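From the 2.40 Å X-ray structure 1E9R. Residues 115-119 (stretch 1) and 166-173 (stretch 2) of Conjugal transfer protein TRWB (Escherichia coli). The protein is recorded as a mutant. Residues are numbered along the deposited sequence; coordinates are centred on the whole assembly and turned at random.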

ATOM      1  N   TRP B 115     -22.571 -19.740  33.418  1.00 38.31           N
ATOM      2  CA  TRP B 115     -21.781 -20.306  32.326  1.00 36.26           C
ATOM      3  C   TRP B 115     -20.295 -19.956  32.339  1.00 34.78           C
ATOM      4  O   TRP B 115     -19.885 -18.947  32.916  1.00 35.20           O
ATOM      5  CB  TRP B 115     -22.388 -19.832  30.993  1.00 35.70           C
ATOM      6  CG  TRP B 115     -21.647 -20.274  29.749  1.00 35.25           C
ATOM      7  CD1 TRP B 115     -21.881 -21.397  29.006  1.00 35.41           C
ATOM      8  CD2 TRP B 115     -20.567 -19.583  29.106  1.00 35.84           C
ATOM      9  NE1 TRP B 115     -21.018 -21.447  27.935  1.00 35.10           N
ATOM     10  CE2 TRP B 115     -20.200 -20.347  27.974  1.00 36.40           C
ATOM     11  CE3 TRP B 115     -19.871 -18.392  29.376  1.00 35.68           C
ATOM     12  CZ2 TRP B 115     -19.168 -19.957  27.109  1.00 33.87           C
ATOM     13  CZ3 TRP B 115     -18.845 -18.008  28.519  1.00 35.79           C
ATOM     14  CH2 TRP B 115     -18.506 -18.791  27.398  1.00 34.78           C
ATOM     15  N   SER B 116     -19.505 -20.807  31.684  1.00 35.07           N
ATOM     16  CA  SER B 116     -18.060 -20.619  31.519  1.00 33.99           C
ATOM     17  C   SER B 116     -17.779 -21.516  30.333  1.00 34.83           C
ATOM     18  O   SER B 116     -18.477 -22.509  30.154  1.00 33.71           O
ATOM     19  CB  SER B 116     -17.265 -21.126  32.721  1.00 32.41           C
ATOM     20  OG  SER B 116     -16.964 -22.512  32.587  1.00 32.89           O
ATOM     21  N   PHE B 117     -16.768 -21.201  29.533  1.00 33.34           N
ATOM     22  CA  PHE B 117     -16.502 -22.031  28.376  1.00 33.38           C
ATOM     23  C   PHE B 117     -16.207 -23.479  28.741  1.00 33.02           C
ATOM     24  O   PHE B 117     -16.277 -24.359  27.886  1.00 33.41           O
ATOM     25  CB  PHE B 117     -15.373 -21.445  27.519  1.00 33.40           C
ATOM     26  CG  PHE B 117     -13.993 -21.696  28.050  1.00 33.16           C
ATOM     27  CD1 PHE B 117     -13.447 -20.881  29.024  1.00 32.61           C
ATOM     28  CD2 PHE B 117     -13.231 -22.746  27.555  1.00 33.00           C
ATOM     29  CE1 PHE B 117     -12.155 -21.109  29.495  1.00 35.20           C
ATOM     30  CE2 PHE B 117     -11.945 -22.980  28.021  1.00 34.17           C
ATOM     31  CZ  PHE B 117     -11.407 -22.160  28.991  1.00 34.71           C
ATOM     32  N   PHE B 118     -15.898 -23.742  30.007  1.00 32.61           N
ATOM     33  CA  PHE B 118     -15.623 -25.114  30.425  1.00 33.53           C
ATOM     34  C   PHE B 118     -16.812 -26.023  30.109  1.00 33.60           C
ATOM     35  O   PHE B 118     -16.643 -27.198  29.774  1.00 35.54           O
ATOM     36  CB  PHE B 118     -15.329 -25.188  31.931  1.00 30.79           C
ATOM     37  CG  PHE B 118     -13.921 -24.817  32.302  1.00 27.89           C
ATOM     38  CD1 PHE B 118     -12.880 -25.715  32.105  1.00 27.18           C
ATOM     39  CD2 PHE B 118     -13.630 -23.569  32.844  1.00 27.44           C
ATOM     40  CE1 PHE B 118     -11.558 -25.378  32.443  1.00 28.53           C
ATOM     41  CE2 PHE B 118     -12.313 -23.220  33.188  1.00 26.88           C
ATOM     42  CZ  PHE B 118     -11.274 -24.130  32.986  1.00 27.57           C
ATOM     43  N   ASN B 119     -18.013 -25.462  30.207  1.00 34.78           N
ATOM     44  CA  ASN B 119     -19.244 -26.207  29.967  1.00 35.84           C
ATOM     45  C   ASN B 119     -19.421 -26.725  28.544  1.00 37.14           C
ATOM     46  O   ASN B 119     -20.336 -27.516  28.295  1.00 39.64           O
ATOM     47  CB  ASN B 119     -20.470 -25.350  30.314  1.00 34.20           C
ATOM     48  CG  ASN B 119     -20.413 -24.777  31.727  1.00 34.10           C
ATOM     49  OD1 ASN B 119     -19.711 -25.294  32.592  1.00 32.59           O
ATOM     50  ND2 ASN B 119     -21.170 -23.708  31.964  1.00 32.40           N
ATOM     51  N   THR B 166     -10.378 -28.574  39.316  1.00 54.89           N
ATOM     52  CA  THR B 166     -10.720 -27.193  39.644  1.00 55.19           C
ATOM     53  C   THR B 166     -10.966 -26.307  38.412  1.00 54.65           C
ATOM     54  O   THR B 166     -10.196 -25.370  38.152  1.00 55.16           O
ATOM     55  CB  THR B 166      -9.601 -26.564  40.500  1.00 56.87           C
ATOM     56  OG1 THR B 166      -8.334 -26.783  39.863  1.00 58.29           O
ATOM     57  CG2 THR B 166      -9.576 -27.198  41.889  1.00 57.21           C
ATOM     58  N   PRO B 167     -12.045 -26.584  37.644  1.00 52.77           N
ATOM     59  CA  PRO B 167     -12.343 -25.784  36.453  1.00 50.38           C
ATOM     60  C   PRO B 167     -12.948 -24.441  36.856  1.00 48.50           C
ATOM     61  O   PRO B 167     -14.147 -24.205  36.677  1.00 48.95           O
ATOM     62  CB  PRO B 167     -13.323 -26.669  35.691  1.00 50.30           C
ATOM     63  CG  PRO B 167     -14.119 -27.257  36.790  1.00 52.32           C
ATOM     64  CD  PRO B 167     -13.061 -27.641  37.820  1.00 52.38           C
ATOM     65  N   SER B 168     -12.105 -23.571  37.409  1.00 46.54           N
ATOM     66  CA  SER B 168     -12.530 -22.249  37.864  1.00 44.78           C
ATOM     67  C   SER B 168     -12.032 -21.130  36.964  1.00 45.04           C
ATOM     68  O   SER B 168     -10.846 -21.070  36.646  1.00 46.35           O
ATOM     69  CB  SER B 168     -12.018 -21.999  39.283  1.00 42.68           C
ATOM     70  OG  SER B 168     -12.374 -20.705  39.739  1.00 41.97           O
ATOM     71  N   MET B 169     -12.927 -20.236  36.557  1.00 43.96           N
ATOM     72  CA  MET B 169     -12.513 -19.125  35.716  1.00 43.74           C
ATOM     73  C   MET B 169     -11.627 -18.200  36.528  1.00 43.66           C
ATOM     74  O   MET B 169     -10.765 -17.510  35.979  1.00 43.96           O
ATOM     75  CB  MET B 169     -13.716 -18.342  35.186  1.00 44.18           C
ATOM     76  CG  MET B 169     -14.482 -19.049  34.075  1.00 46.08           C
ATOM     77  SD  MET B 169     -13.415 -19.619  32.742  1.00 48.33           S
ATOM     78  CE  MET B 169     -13.011 -18.099  31.968  1.00 47.00           C
ATOM     79  N   ARG B 170     -11.834 -18.196  37.838  1.00 44.07           N
ATOM     80  CA  ARG B 170     -11.051 -17.356  38.725  1.00 43.76           C
ATOM     81  C   ARG B 170      -9.636 -17.927  38.802  1.00 41.40           C
ATOM     82  O   ARG B 170      -8.654 -17.191  38.726  1.00 40.81           O
ATOM     83  CB  ARG B 170     -11.711 -17.317  40.102  1.00 48.77           C
ATOM     84  CG  ARG B 170     -11.421 -16.062  40.916  1.00 55.05           C
ATOM     85  CD  ARG B 170     -12.678 -15.583  41.650  1.00 60.70           C
ATOM     86  NE  ARG B 170     -13.459 -14.632  40.854  1.00 65.02           N
ATOM     87  CZ  ARG B 170     -14.687 -14.214  41.166  1.00 67.54           C
ATOM     88  NH1 ARG B 170     -15.290 -14.667  42.261  1.00 68.79           N
ATOM     89  NH2 ARG B 170     -15.310 -13.329  40.389  1.00 68.96           N
ATOM     90  N   GLU B 171      -9.533 -19.246  38.935  1.00 40.38           N
ATOM     91  CA  GLU B 171      -8.231 -19.915  38.995  1.00 42.47           C
ATOM     92  C   GLU B 171      -7.481 -19.762  37.670  1.00 41.26           C
ATOM     93  O   GLU B 171      -6.261 -19.561  37.646  1.00 40.33           O
ATOM     94  CB  GLU B 171      -8.402 -21.408  39.305  1.00 47.10           C
ATOM     95  CG  GLU B 171      -8.356 -21.761  40.787  1.00 54.67           C
ATOM     96  CD  GLU B 171      -6.996 -21.475  41.411  1.00 59.02           C
ATOM     97  OE1 GLU B 171      -5.996 -22.103  40.975  1.00 61.57           O
ATOM     98  OE2 GLU B 171      -6.929 -20.621  42.334  1.00 61.63           O
ATOM     99  N   LEU B 172      -8.230 -19.876  36.575  1.00 37.93           N
ATOM    100  CA  LEU B 172      -7.696 -19.743  35.230  1.00 37.20           C
ATOM    101  C   LEU B 172      -7.146 -18.334  35.054  1.00 36.47           C
ATOM    102  O   LEU B 172      -6.053 -18.137  34.534  1.00 35.09           O
ATOM    103  CB  LEU B 172      -8.806 -19.993  34.208  1.00 37.00           C
ATOM    104  CG  LEU B 172      -8.419 -19.923  32.734  1.00 37.31           C
ATOM    105  CD1 LEU B 172      -7.367 -20.974  32.403  1.00 35.85           C
ATOM    106  CD2 LEU B 172      -9.657 -20.146  31.906  1.00 35.94           C
ATOM    107  N   PHE B 173      -7.912 -17.351  35.501  1.00 33.91           N
ATOM    108  CA  PHE B 173      -7.482 -15.972  35.380  1.00 34.24           C
ATOM    109  C   PHE B 173      -6.264 -15.681  36.253  1.00 35.21           C
ATOM    110  O   PHE B 173      -5.398 -14.897  35.865  1.00 35.81           O
ATOM    111  CB  PHE B 173      -8.629 -15.040  35.755  1.00 32.57           C
ATOM    112  CG  PHE B 173      -8.330 -13.582  35.546  1.00 33.04           C
ATOM    113  CD1 PHE B 173      -8.365 -13.028  34.275  1.00 31.69           C
ATOM    114  CD2 PHE B 173      -8.057 -12.752  36.628  1.00 32.27           C
ATOM    115  CE1 PHE B 173      -8.138 -11.663  34.087  1.00 30.71           C
ATOM    116  CE2 PHE B 173      -7.828 -11.381  36.452  1.00 31.23           C
ATOM    117  CZ  PHE B 173      -7.871 -10.837  35.183  1.00 32.25           C
TER

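This is a small apolar contact, about 283 Å² of buried surface summed over both sides, in which two consecutive phenylalanines on a 3-10 turn pack against a proline just ahead of a helix and a methionine and a leucine in its first turn, with no hydrogen bond crossing between the stretches.

Phe118 contributes most, with 84 Å² of its surface covered. Its CA-to-CB bond points toward the other stretch, and with chi1 in the m well the ring turns one face to Pro167: Pro167 CB sits 3.8 Å from the centroid of the Phe118 ring, only 14° off the ring normal, a CH-pi contact over one face. The backbones stay well apart here, 6.9 Å between Phe118 CA and Pro167 CA, so side chains fill the gap.

Met169 touches both rings. Its CA-to-CB bond points sideways, yet an all-m side chain brings the sulfur back to the other stretch, where Met169 SD lies 3.8 Å from both Phe117 CE1 and Phe118 CE2. Met169 SD approaches both rings obliquely, 4.9 Å from the centroid of the Phe117 ring and 4.9 Å from that of the Phe118 ring. Further back along the same side chain, Met169 CG rests 3.7 Å from Ser116 CB, so even the serine contributes carbon to the contact. Leu172, one helical turn after Ser168, meets the Phe117 ring at its edge, with Leu172 CD2 3.6 Å from Phe117 CE1 and a longer 4.3 Å from Phe118 CE2.

The two serine hydroxyls accept bonds from their own stretch. Ser116 OG accepts a weak bond from Phe118 N (3.1 Å), and Asn119 N donates to Ser116 O at 3.0 Å, closing the turn that carries the two rings. Across the contact, Ser168 points its CA-to-CB bond away and caps the helix: Ser168 OG accepts from Glu171 N at 3.3 Å and, weakly, from Arg170 N at 3.2 Å. The rule is economical: no hydrogen bond crosses, and the side chains meet through carbon and sulfur.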